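Long-range contacts in sensor protein (Vibrio cholerae, PDB 3BY9), which senses C4-dicarboxylates such as succinate through this sensor domain of the histidine kinase DctB, which probably passes the signal on by phosphorylating a histidine: residues Y118-S123 / Q204-S208; T169-V175 / F185-A189; A72-Y76 / D93-I97; L152-E156 / V175-S179. All coordinates share one frame; numbering follows the deposited sequence.

Contact 1. Residues Y118-S123 / Q204-S208; sequences YFALGS and QYLDS
Q204 slides its side-chain amide between the rings of Y118 and F119, one on each side of the amide plane. The Y118 ring lies almost parallel to the amide (3° between planes), and its hydroxyl end reaches back to the aliphatic part of Q204, with OH 3.4 Å from CB. On the other side, Q204 NE2 stands over one face of F119, offset toward the rim, 3.3 Å from CE1. The same nitrogen donates a nearly straight bond of 2.9 Å to F119 O, which lies in the amide plane; this fixes the rotation of the flat group. Glutamine suits the place because it combines a long reach with an amide N-H to give; CG anti to the backbone N (chi1 -173°) directs the extended chain to the strand. Q204 O in turn accepts from L121 N at 3.0 Å, so the residue holds strand 116-121 by both backbone and side chain. Y205 brings its OH to the edge of the F119 ring, 3.5 Å from CE1, and hydrogen-bonds D170. Farther along, the branched ends of L121 and L206 cross at about a right angle, CD2 to CD1 3.7 Å, while L206 CD2 touches S123 CB. Beyond L206, S208 N and OG both bond to Y205 O, closing a type II' beta turn that docks on an outermost strand of the five-stranded sheet, beside the succinate-binding residue S123.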
loop_
_atom_site.group_PDB
_atom_site.type_symbol
_atom_site.label_atom_id
_atom_site.label_comp_id
_atom_site.label_asym_id
_atom_site.label_seq_id
_atom_site.Cartn_x
_atom_site.Cartn_y
_atom_site.Cartn_z
ATOM N N TYR A 118 -3.138 0.954 5.235
ATOM C CA TYR A 118 -3.627 -0.020 4.268
ATOM C C TYR A 118 -2.937 0.221 2.939
ATOM O O TYR A 118 -2.388 1.279 2.729
ATOM C CB TYR A 118 -5.131 0.242 4.051
ATOM C CG TYR A 118 -5.879 -0.835 3.264
ATOM C CD1 TYR A 118 -5.955 -2.166 3.758
ATOM C CD2 TYR A 118 -6.556 -0.518 2.091
ATOM C CE1 TYR A 118 -6.683 -3.137 3.085
ATOM C CE2 TYR A 118 -7.310 -1.482 1.397
ATOM C CZ TYR A 118 -7.360 -2.787 1.914
ATOM O OH TYR A 118 -8.146 -3.711 1.275
ATOM N N PHE A 119 -2.922 -0.776 2.048
ATOM C CA PHE A 119 -2.355 -0.516 0.708
ATOM C C PHE A 119 -3.369 -1.080 -0.269
ATOM O O PHE A 119 -4.076 -2.045 0.058
ATOM C CB PHE A 119 -0.945 -1.169 0.521
ATOM C CG PHE A 119 -0.891 -2.627 0.871
ATOM C CD1 PHE A 119 -1.238 -3.592 -0.065
ATOM C CD2 PHE A 119 -0.520 -3.032 2.147
ATOM C CE1 PHE A 119 -1.214 -4.969 0.277
ATOM C CE2 PHE A 119 -0.500 -4.396 2.484
ATOM C CZ PHE A 119 -0.849 -5.352 1.538
ATOM N N ALA A 120 -3.483 -0.464 -1.446
ATOM C CA ALA A 120 -4.475 -0.908 -2.387
ATOM C C ALA A 120 -4.276 -0.266 -3.737
ATOM O O ALA A 120 -3.492 0.674 -3.887
ATOM C CB ALA A 120 -5.863 -0.468 -1.894
ATOM N N LEU A 121 -5.060 -0.785 -4.695
ATOM C CA LEU A 121 -5.141 -0.155 -6.020
ATOM C C LEU A 121 -6.300 0.827 -5.906
ATOM O O LEU A 121 -7.423 0.432 -5.590
ATOM C CB LEU A 121 -5.462 -1.215 -7.099
ATOM C CG LEU A 121 -5.759 -0.595 -8.482
ATOM C CD1 LEU A 121 -4.526 0.109 -9.062
ATOM C CD2 LEU A 121 -6.147 -1.729 -9.448
ATOM N N GLY A 122 -6.023 2.127 -6.098
ATOM C CA GLY A 122 -7.025 3.174 -5.964
ATOM C C GLY A 122 -8.215 3.055 -6.903
ATOM O O GLY A 122 -8.048 2.935 -8.107
ATOM N N SER A 123 -9.420 3.171 -6.329
ATOM C CA SER A 123 -10.646 3.003 -7.092
ATOM C C SER A 123 -11.037 4.148 -7.995
ATOM O O SER A 123 -11.698 3.930 -9.008
ATOM C CB SER A 123 -11.813 2.718 -6.148
ATOM O OG SER A 123 -12.116 3.874 -5.401
ATOM N N GLN A 204 -9.411 -4.975 -2.661
ATOM C CA GLN A 204 -8.087 -4.405 -2.407
ATOM C C GLN A 204 -7.403 -4.089 -3.731
ATOM O O GLN A 204 -6.709 -3.071 -3.819
ATOM C CB GLN A 204 -7.227 -5.364 -1.604
ATOM C CG GLN A 204 -5.867 -4.739 -1.151
ATOM C CD GLN A 204 -5.285 -5.489 0.026
ATOM O OE1 GLN A 204 -5.572 -6.687 0.211
ATOM N NE2 GLN A 204 -4.453 -4.815 0.830
ATOM N N TYR A 205 -7.606 -4.953 -4.741
ATOM C CA TYR A 205 -7.049 -4.713 -6.089
ATOM C C TYR A 205 -8.212 -4.554 -7.081
ATOM O O TYR A 205 -8.084 -4.915 -8.264
ATOM C CB TYR A 205 -6.133 -5.871 -6.529
ATOM C CG TYR A 205 -5.099 -6.186 -5.485
ATOM C CD1 TYR A 205 -4.159 -5.218 -5.092
ATOM C CD2 TYR A 205 -5.117 -7.388 -4.809
ATOM C CE1 TYR A 205 -3.274 -5.459 -4.046
ATOM C CE2 TYR A 205 -4.256 -7.637 -3.785
ATOM C CZ TYR A 205 -3.323 -6.664 -3.400
ATOM O OH TYR A 205 -2.441 -6.920 -2.387
ATOM N N LEU A 206 -9.303 -3.953 -6.611
ATOM C CA LEU A 206 -10.492 -3.718 -7.417
ATOM C C LEU A 206 -10.892 -5.037 -8.103
ATOM O O LEU A 206 -10.943 -6.084 -7.413
ATOM C CB LEU A 206 -10.244 -2.614 -8.424
ATOM C CG LEU A 206 -9.689 -1.317 -7.751
ATOM C CD1 LEU A 206 -9.473 -0.193 -8.738
ATOM C CD2 LEU A 206 -10.624 -0.856 -6.641
ATOM N N ASP A 207 -11.165 -4.983 -9.417
ATOM C CA ASP A 207 -11.549 -6.201 -10.167
ATOM C C ASP A 207 -10.376 -6.773 -10.974
ATOM O O ASP A 207 -10.565 -7.424 -12.028
ATOM C CB ASP A 207 -12.677 -5.903 -11.159
ATOM C CG ASP A 207 -13.941 -5.413 -10.501
ATOM O OD1 ASP A 207 -14.263 -5.871 -9.389
ATOM O OD2 ASP A 207 -14.650 -4.594 -11.133
ATOM N N SER A 208 -9.173 -6.551 -10.484
ATOM C CA SER A 208 -7.991 -7.026 -11.176
ATOM C C SER A 208 -7.951 -8.512 -11.262
ATOM O O SER A 208 -8.244 -9.209 -10.288
ATOM C CB SER A 208 -6.678 -6.609 -10.444
ATOM O OG SER A 208 -6.524 -5.212 -10.399
#

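Contact 2. Residues T169-V175 / F185-A189; sequences TDDHQVV and FHSVA
V175 O receives the backbone N of F185 at 2.8 Å, and V175 N returns a bond of 2.9 Å to H186 O, at an almost straight 174°. Two residues farther along each chain, V188 N reaches Q173 O at 2.9 Å, a more bent bond whose donor is tilted from the carbonyl plane. Between these bonds the chains meet closely at V174 and S187, a single beta bridge, and S187 CA adds a CH...O contact to Q173 O. The valines suit the buried side: the side chains of V188 and T169 cross at about a right angle, CG2 to CG2 3.8 Å, and V188 CG2 also meets V175 CG2. V188 CG2 is anti to its own carbonyl carbon, with CG1 anti to the N (chi1 168°), which turns that methyl to the two partners. The turn at D170-Q173 is shaped from within by D170 OD1, which takes H172 N and V174 N from opposite faces of the carboxylate plane, the first bond making an Asx turn. S187 OG donates to A189 O, which also accepts from a water that bridges to H172 O. Since the bonds across are all between main-chain atoms, the pairing itself depends little on side-chain identity; the side chains add apolar packing, and D170 probably stiffens the turn.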
loop_
_atom_site.group_PDB
_atom_site.type_symbol
_atom_site.label_atom_id
_atom_site.label_comp_id
_atom_site.label_asym_id
_atom_site.label_seq_id
_atom_site.Cartn_x
_atom_site.Cartn_y
_atom_site.Cartn_z
ATOM N N THR A 169 5.022 -8.827 -1.081
ATOM C CA THR A 169 3.810 -9.650 -1.225
ATOM C C THR A 169 2.837 -9.516 -0.049
ATOM O O THR A 169 3.255 -9.307 1.080
ATOM C CB THR A 169 4.184 -11.144 -1.313
ATOM O OG1 THR A 169 5.074 -11.462 -0.223
ATOM C CG2 THR A 169 4.912 -11.456 -2.634
ATOM N N ASP A 170 1.542 -9.647 -0.354
ATOM C CA ASP A 170 0.544 -9.582 0.716
ATOM C C ASP A 170 0.317 -10.998 1.243
ATOM O O ASP A 170 1.044 -11.943 0.896
ATOM C CB ASP A 170 -0.766 -8.956 0.206
ATOM C CG ASP A 170 -1.535 -9.839 -0.776
ATOM O OD1 ASP A 170 -1.244 -11.041 -0.948
ATOM O OD2 ASP A 170 -2.491 -9.305 -1.391
ATOM N N ASP A 171 -0.701 -11.156 2.097
ATOM C CA ASP A 171 -0.958 -12.477 2.667
ATOM C C ASP A 171 -1.319 -13.636 1.731
ATOM O O ASP A 171 -1.164 -14.803 2.132
ATOM C CB ASP A 171 -2.003 -12.366 3.775
ATOM C CG ASP A 171 -1.495 -11.582 4.957
ATOM O OD1 ASP A 171 -0.262 -11.553 5.180
ATOM O OD2 ASP A 171 -2.338 -10.997 5.677
ATOM N N HIS A 172 -1.827 -13.345 0.527
ATOM C CA HIS A 172 -2.148 -14.379 -0.486
ATOM C C HIS A 172 -1.005 -14.500 -1.483
ATOM O O HIS A 172 -1.144 -15.130 -2.548
ATOM C CB HIS A 172 -3.399 -13.996 -1.295
ATOM C CG HIS A 172 -4.668 -14.092 -0.521
ATOM N ND1 HIS A 172 -5.226 -15.299 -0.159
ATOM C CD2 HIS A 172 -5.487 -13.133 -0.031
ATOM C CE1 HIS A 172 -6.340 -15.079 0.519
ATOM N NE2 HIS A 172 -6.522 -13.773 0.610
ATOM N N GLN A 173 0.126 -13.874 -1.146
ATOM C CA GLN A 173 1.300 -13.822 -1.977
ATOM C C GLN A 173 1.053 -13.044 -3.261
ATOM O O GLN A 173 1.684 -13.295 -4.297
ATOM C CB GLN A 173 1.872 -15.235 -2.283
ATOM C CG GLN A 173 1.947 -16.171 -1.086
ATOM C CD GLN A 173 2.770 -15.629 0.098
ATOM O OE1 GLN A 173 2.754 -16.200 1.205
ATOM N NE2 GLN A 173 3.482 -14.541 -0.120
ATOM N N VAL A 174 0.102 -12.113 -3.231
ATOM C CA VAL A 174 -0.046 -11.265 -4.413
ATOM C C VAL A 174 1.084 -10.199 -4.368
ATOM O O VAL A 174 1.362 -9.583 -3.316
ATOM C CB VAL A 174 -1.422 -10.546 -4.442
ATOM C CG1 VAL A 174 -1.502 -9.597 -5.664
ATOM C CG2 VAL A 174 -2.552 -11.602 -4.551
ATOM N N VAL A 175 1.722 -9.989 -5.518
ATOM C CA VAL A 175 2.804 -9.003 -5.656
ATOM C C VAL A 175 2.199 -7.609 -5.775
ATOM O O VAL A 175 1.521 -7.303 -6.748
ATOM C CB VAL A 175 3.670 -9.350 -6.897
ATOM C CG1 VAL A 175 4.727 -8.283 -7.099
ATOM C CG2 VAL A 175 4.378 -10.707 -6.646
ATOM N N PHE A 185 0.322 -7.440 -9.307
ATOM C CA PHE A 185 -1.008 -8.016 -9.268
ATOM C C PHE A 185 -1.070 -9.496 -9.709
ATOM O O PHE A 185 -2.138 -9.970 -10.073
ATOM C CB PHE A 185 -2.018 -7.169 -10.059
ATOM C CG PHE A 185 -2.025 -5.705 -9.667
ATOM C CD1 PHE A 185 -2.310 -5.320 -8.363
ATOM C CD2 PHE A 185 -1.706 -4.725 -10.599
ATOM C CE1 PHE A 185 -2.268 -3.953 -7.978
ATOM C CE2 PHE A 185 -1.659 -3.365 -10.236
ATOM C CZ PHE A 185 -1.940 -2.987 -8.916
ATOM N N HIS A 186 0.069 -10.199 -9.702
ATOM C CA HIS A 186 0.081 -11.637 -9.962
ATOM C C HIS A 186 0.418 -12.279 -8.619
ATOM O O HIS A 186 1.073 -11.683 -7.755
ATOM C CB HIS A 186 1.191 -12.054 -10.920
ATOM C CG HIS A 186 0.961 -11.631 -12.332
ATOM N ND1 HIS A 186 0.770 -10.311 -12.701
ATOM C CD2 HIS A 186 0.892 -12.363 -13.470
ATOM C CE1 HIS A 186 0.607 -10.255 -14.015
ATOM N NE2 HIS A 186 0.680 -11.485 -14.502
ATOM N N SER A 187 -0.022 -13.505 -8.414
ATOM C CA SER A 187 0.346 -14.190 -7.179
ATOM C C SER A 187 1.634 -14.958 -7.427
ATOM O O SER A 187 1.914 -15.369 -8.560
ATOM C CB SER A 187 -0.744 -15.167 -6.725
ATOM O OG SER A 187 -1.064 -16.123 -7.740
ATOM N N VAL A 188 2.416 -15.193 -6.375
ATOM C CA VAL A 188 3.671 -15.898 -6.571
ATOM C C VAL A 188 3.394 -17.330 -6.990
ATOM O O VAL A 188 4.065 -17.865 -7.874
ATOM C CB VAL A 188 4.508 -15.898 -5.275
ATOM C CG1 VAL A 188 5.687 -16.879 -5.383
ATOM C CG2 VAL A 188 5.044 -14.460 -5.026
ATOM N N ALA A 189 2.402 -17.943 -6.338
ATOM C CA ALA A 189 2.035 -19.344 -6.584
ATOM C C ALA A 189 0.552 -19.453 -6.896
ATOM O O ALA A 189 -0.221 -18.535 -6.652
ATOM C CB ALA A 189 2.346 -20.192 -5.331
HETATM O O HOH W 1 0.160 -17.511 -4.078
#

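Contact 3. Residues A72-Y76 / D93-I97; sequences AADTY and DRSFI
F96 drives the edge of its ring into one face of Y76, a T-shaped pair with planes at 88° and centroids 4.9 Å apart. F96 CD2 sits over the centre of the tyrosine ring, while CE2 comes to 3.6 Å from Y76 CE2. Y76 takes the less favoured rotamer with CG between the backbone N and carbonyl carbon (chi1 51°), which offers that face to F96; its OH is hydrogen-bonded to that of Y106, a succinate-binding residue. The far end of the F96 ring, CZ, touches the D74 carboxylate, 3.7 Å from CG. On that carboxylate the extended arm of R94 arrives from the opposite direction, with the guanidinium set steeply to the carboxylate plane. R94 NE gives the salt bridge to the syn lone pair of D74 OD1 at 2.7 Å, and NH2 adds a weak bond at 3.3 Å. The same NH2 donates to A73 O at 3.0 Å, with the oxygen in the guanidinium plane. A long arginine suits this place: its NH2 and NE bridge two neighbouring acceptors, A73 O and D74 OD1, which would otherwise probably repel each other; N89 also donates to D74 OD1. A73 and D74 form a classic beta bulge opposite K149, another succinate-binding residue, and F96 lies close to bound succinate. The loop 93-97 packs on the five-stranded sheet, consistent with a place in the wall of a PAS-like ligand pocket.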
loop_
_atom_site.group_PDB
_atom_site.type_symbol
_atom_site.label_atom_id
_atom_site.label_comp_id
_atom_site.label_asym_id
_atom_site.label_seq_id
_atom_site.Cartn_x
_atom_site.Cartn_y
_atom_site.Cartn_z
ATOM N N ALA A 72 2.379 14.179 -0.964
ATOM C CA ALA A 72 1.594 12.959 -1.050
ATOM C C ALA A 72 0.757 12.929 -2.341
ATOM O O ALA A 72 0.711 13.896 -3.108
ATOM C CB ALA A 72 0.645 12.835 0.149
ATOM N N ALA A 73 0.169 11.774 -2.618
ATOM C CA ALA A 73 -0.686 11.710 -3.801
ATOM C C ALA A 73 -1.989 12.423 -3.517
ATOM O O ALA A 73 -2.397 13.282 -4.289
ATOM C CB ALA A 73 -0.956 10.256 -4.183
ATOM N N ASP A 74 -2.637 12.114 -2.388
ATOM C CA ASP A 74 -3.924 12.735 -2.091
ATOM C C ASP A 74 -4.106 12.846 -0.587
ATOM O O ASP A 74 -3.609 11.994 0.139
ATOM C CB ASP A 74 -5.069 11.831 -2.605
ATOM C CG ASP A 74 -4.908 11.473 -4.079
ATOM O OD1 ASP A 74 -5.298 12.293 -4.953
ATOM O OD2 ASP A 74 -4.360 10.387 -4.355
ATOM N N THR A 75 -4.852 13.859 -0.146
ATOM C CA THR A 75 -5.114 14.025 1.316
ATOM C C THR A 75 -6.605 14.384 1.316
ATOM O O THR A 75 -6.988 15.370 0.707
ATOM C CB THR A 75 -4.279 15.160 1.923
ATOM O OG1 THR A 75 -2.869 14.848 1.794
ATOM C CG2 THR A 75 -4.619 15.317 3.421
ATOM N N TYR A 76 -7.426 13.593 2.036
ATOM C CA TYR A 76 -8.858 13.819 1.886
ATOM C C TYR A 76 -9.618 13.485 3.163
ATOM O O TYR A 76 -9.219 12.610 3.926
ATOM C CB TYR A 76 -9.426 13.007 0.696
ATOM C CG TYR A 76 -9.082 11.533 0.660
ATOM C CD1 TYR A 76 -10.074 10.570 0.878
ATOM C CD2 TYR A 76 -7.771 11.089 0.330
ATOM C CE1 TYR A 76 -9.774 9.180 0.752
ATOM C CE2 TYR A 76 -7.491 9.733 0.217
ATOM C CZ TYR A 76 -8.463 8.805 0.417
ATOM O OH TYR A 76 -8.138 7.477 0.239
ATOM N N ASP A 93 -8.931 15.827 -12.241
ATOM C CA ASP A 93 -9.786 14.869 -12.927
ATOM C C ASP A 93 -10.132 13.726 -11.939
ATOM O O ASP A 93 -11.263 13.230 -11.951
ATOM C CB ASP A 93 -9.057 14.241 -14.116
ATOM C CG ASP A 93 -9.051 15.131 -15.359
ATOM O OD1 ASP A 93 -9.484 16.301 -15.308
ATOM O OD2 ASP A 93 -8.578 14.604 -16.395
ATOM N N ARG A 94 -9.169 13.336 -11.101
ATOM C CA ARG A 94 -9.406 12.206 -10.168
ATOM C C ARG A 94 -10.138 12.584 -8.889
ATOM O O ARG A 94 -10.174 11.781 -7.973
ATOM C CB ARG A 94 -8.099 11.502 -9.787
ATOM C CG ARG A 94 -7.169 12.286 -8.843
ATOM C CD ARG A 94 -5.916 11.459 -8.532
ATOM N NE ARG A 94 -4.933 12.118 -7.659
ATOM C CZ ARG A 94 -3.957 12.921 -8.064
ATOM N NH1 ARG A 94 -3.799 13.223 -9.372
ATOM N NH2 ARG A 94 -3.080 13.384 -7.176
ATOM N N SER A 95 -10.726 13.769 -8.836
ATOM C CA SER A 95 -11.424 14.171 -7.608
ATOM C C SER A 95 -12.175 13.072 -6.892
ATOM O O SER A 95 -12.988 12.363 -7.487
ATOM C CB SER A 95 -12.418 15.289 -7.860
ATOM O OG SER A 95 -13.015 15.734 -6.623
ATOM N N PHE A 96 -11.909 12.975 -5.585
ATOM C CA PHE A 96 -12.575 11.980 -4.770
ATOM C C PHE A 96 -13.828 12.572 -4.149
ATOM O O PHE A 96 -14.560 11.840 -3.449
ATOM C CB PHE A 96 -11.663 11.561 -3.602
ATOM C CG PHE A 96 -10.407 10.820 -3.992
ATOM C CD1 PHE A 96 -10.102 10.493 -5.322
ATOM C CD2 PHE A 96 -9.480 10.482 -2.984
ATOM C CE1 PHE A 96 -8.907 9.864 -5.647
ATOM C CE2 PHE A 96 -8.269 9.852 -3.291
ATOM C CZ PHE A 96 -7.969 9.545 -4.622
ATOM N N ILE A 97 -14.107 13.856 -4.382
ATOM C CA ILE A 97 -15.271 14.489 -3.725
ATOM C C ILE A 97 -16.587 13.767 -4.073
ATOM O O ILE A 97 -16.864 13.490 -5.250
ATOM C CB ILE A 97 -15.407 15.969 -4.141
ATOM C CG1 ILE A 97 -14.155 16.761 -3.740
ATOM C CG2 ILE A 97 -16.655 16.600 -3.477
ATOM C CD1 ILE A 97 -14.023 17.069 -2.324
#

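Contact 4. Residues L152-E156 / V175-S179; sequences LSAIE and VFMSS
L152 and F176 meet at about a right angle, with the leucine methyl CD1 coming obliquely to the ring, 3.4 Å from CE2. That same methyl lies 3.9 Å from M177 CG, so one branch of L152 serves both neighbours. M177, a selenomethionine here, bends at its last torsion (chi3 -70°), and its selenium is set across I155, 3.8 Å from CG2. A long flexible side chain suits this place, since it can follow the uneven surface made by L152, just before the helix, and I155 on it. E156 crosses M177 at a slant: its CG comes near M177 CB, and its extended chain carries the carboxylate past to the backbone. There OE2 accepts from S178 N at 2.9 Å, on the anti side and 27° out of the carboxylate plane. R128 makes a salt bridge to this same oxygen and also bonds to F176 O, which would probably favour the charged form of the glutamate. I155 meets the N-terminal helix 5-27 on F19, I23 and T26. F176 and M177 form a classic beta bulge facing A168, and the chain turns a corner at M177. This bulge packs against the short helix 153-157 that joins the two antiparallel sheets, consistent with the tandem PAS-like domains known for DctB sensors.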
loop_
_atom_site.group_PDB
_atom_site.type_symbol
_atom_site.label_atom_id
_atom_site.label_comp_id
_atom_site.label_asym_id
_atom_site.label_seq_id
_atom_site.Cartn_x
_atom_site.Cartn_y
_atom_site.Cartn_z
ATOM N N LEU A 152 3.679 5.072 -4.479
ATOM C CA LEU A 152 4.731 4.076 -4.183
ATOM C C LEU A 152 6.039 4.246 -4.933
ATOM O O LEU A 152 6.980 3.478 -4.711
ATOM C CB LEU A 152 4.218 2.708 -4.517
ATOM C CG LEU A 152 2.901 2.413 -3.817
ATOM C CD1 LEU A 152 2.455 1.027 -4.193
ATOM C CD2 LEU A 152 3.073 2.517 -2.311
ATOM N N SER A 153 6.121 5.209 -5.835
ATOM C CA SER A 153 7.359 5.368 -6.622
ATOM C C SER A 153 8.637 5.549 -5.846
ATOM O O SER A 153 9.647 4.939 -6.189
ATOM C CB SER A 153 7.228 6.546 -7.600
ATOM O OG SER A 153 6.143 6.304 -8.475
ATOM N N ALA A 154 8.635 6.383 -4.809
ATOM C CA ALA A 154 9.893 6.584 -4.103
ATOM C C ALA A 154 10.367 5.269 -3.451
ATOM O O ALA A 154 11.575 5.038 -3.326
ATOM C CB ALA A 154 9.759 7.721 -3.052
ATOM N N ILE A 155 9.431 4.411 -3.035
ATOM C CA ILE A 155 9.846 3.125 -2.456
ATOM C C ILE A 155 10.421 2.249 -3.579
ATOM O O ILE A 155 11.553 1.793 -3.494
ATOM C CB ILE A 155 8.669 2.366 -1.788
ATOM C CG1 ILE A 155 8.280 3.059 -0.470
ATOM C CG2 ILE A 155 9.060 0.894 -1.483
ATOM C CD1 ILE A 155 7.155 2.299 0.303
ATOM N N GLU A 156 9.642 2.001 -4.632
ATOM C CA GLU A 156 10.145 1.146 -5.703
ATOM C C GLU A 156 11.423 1.659 -6.329
ATOM O O GLU A 156 12.279 0.869 -6.728
ATOM C CB GLU A 156 9.069 0.932 -6.770
ATOM C CG GLU A 156 7.927 0.051 -6.265
ATOM C CD GLU A 156 6.866 -0.277 -7.315
ATOM O OE1 GLU A 156 6.541 0.591 -8.171
ATOM O OE2 GLU A 156 6.315 -1.392 -7.286
ATOM N N VAL A 175 1.722 -9.989 -5.518
ATOM C CA VAL A 175 2.804 -9.003 -5.656
ATOM C C VAL A 175 2.199 -7.609 -5.775
ATOM O O VAL A 175 1.521 -7.303 -6.748
ATOM C CB VAL A 175 3.670 -9.350 -6.897
ATOM C CG1 VAL A 175 4.727 -8.283 -7.099
ATOM C CG2 VAL A 175 4.378 -10.707 -6.646
ATOM N N PHE A 176 2.417 -6.771 -4.743
ATOM C CA PHE A 176 1.871 -5.414 -4.712
ATOM C C PHE A 176 2.914 -4.378 -5.146
ATOM O O PHE A 176 2.533 -3.334 -5.662
ATOM C CB PHE A 176 1.370 -5.085 -3.304
ATOM C CG PHE A 176 0.791 -3.735 -3.202
ATOM C CD1 PHE A 176 -0.348 -3.414 -3.919
ATOM C CD2 PHE A 176 1.420 -2.764 -2.456
ATOM C CE1 PHE A 176 -0.875 -2.109 -3.906
ATOM C CE2 PHE A 176 0.914 -1.450 -2.425
ATOM C CZ PHE A 176 -0.236 -1.131 -3.156
HETATM N N MSE A 177 4.214 -4.646 -4.904
HETATM C CA MSE A 177 5.308 -3.759 -5.373
HETATM C C MSE A 177 6.353 -4.686 -5.958
HETATM O O MSE A 177 6.485 -5.809 -5.525
HETATM C CB MSE A 177 5.936 -2.948 -4.223
HETATM C CG MSE A 177 4.987 -1.875 -3.775
HETATM SE SE MSE A 177 5.797 -0.722 -2.441
HETATM C CE MSE A 177 5.879 -1.869 -1.005
ATOM N N SER A 178 7.121 -4.202 -6.930
ATOM C CA SER A 178 8.153 -5.085 -7.480
ATOM C C SER A 178 9.119 -4.264 -8.338
ATOM O O SER A 178 8.743 -3.213 -8.844
ATOM C CB SER A 178 7.496 -6.084 -8.401
ATOM O OG SER A 178 8.503 -6.946 -8.962
ATOM N N SER A 179 10.357 -4.744 -8.473
ATOM C CA SER A 179 11.273 -4.102 -9.408
ATOM C C SER A 179 10.992 -4.637 -10.828
ATOM O O SER A 179 11.591 -4.154 -11.799
ATOM C CB SER A 179 12.736 -4.340 -8.986
ATOM O OG SER A 179 13.092 -5.739 -8.926
#

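Contacts 3 and 4 are buried, whereas contacts 1 and 2 are only partly so. Contacts 1 and 3 reach the same five-stranded sheet from different strands, one outermost and the other inside it, and both lie beside the succinate site; contact 3 relies on a salt bridge and crossed rings, contact 1 on an uncharged amide and backbone bonds. Contact 2 is chiefly main-chain pairing and shares V175 with contact 4, where apolar packing stands beside one carboxylate. Contacts 1, 2 and 4 adjoin one another: Y205 and F119 of contact 1 pack on F176 of contact 4. Contact 3 stands apart, with nearest atoms about 7 Å from contacts 1 and 4.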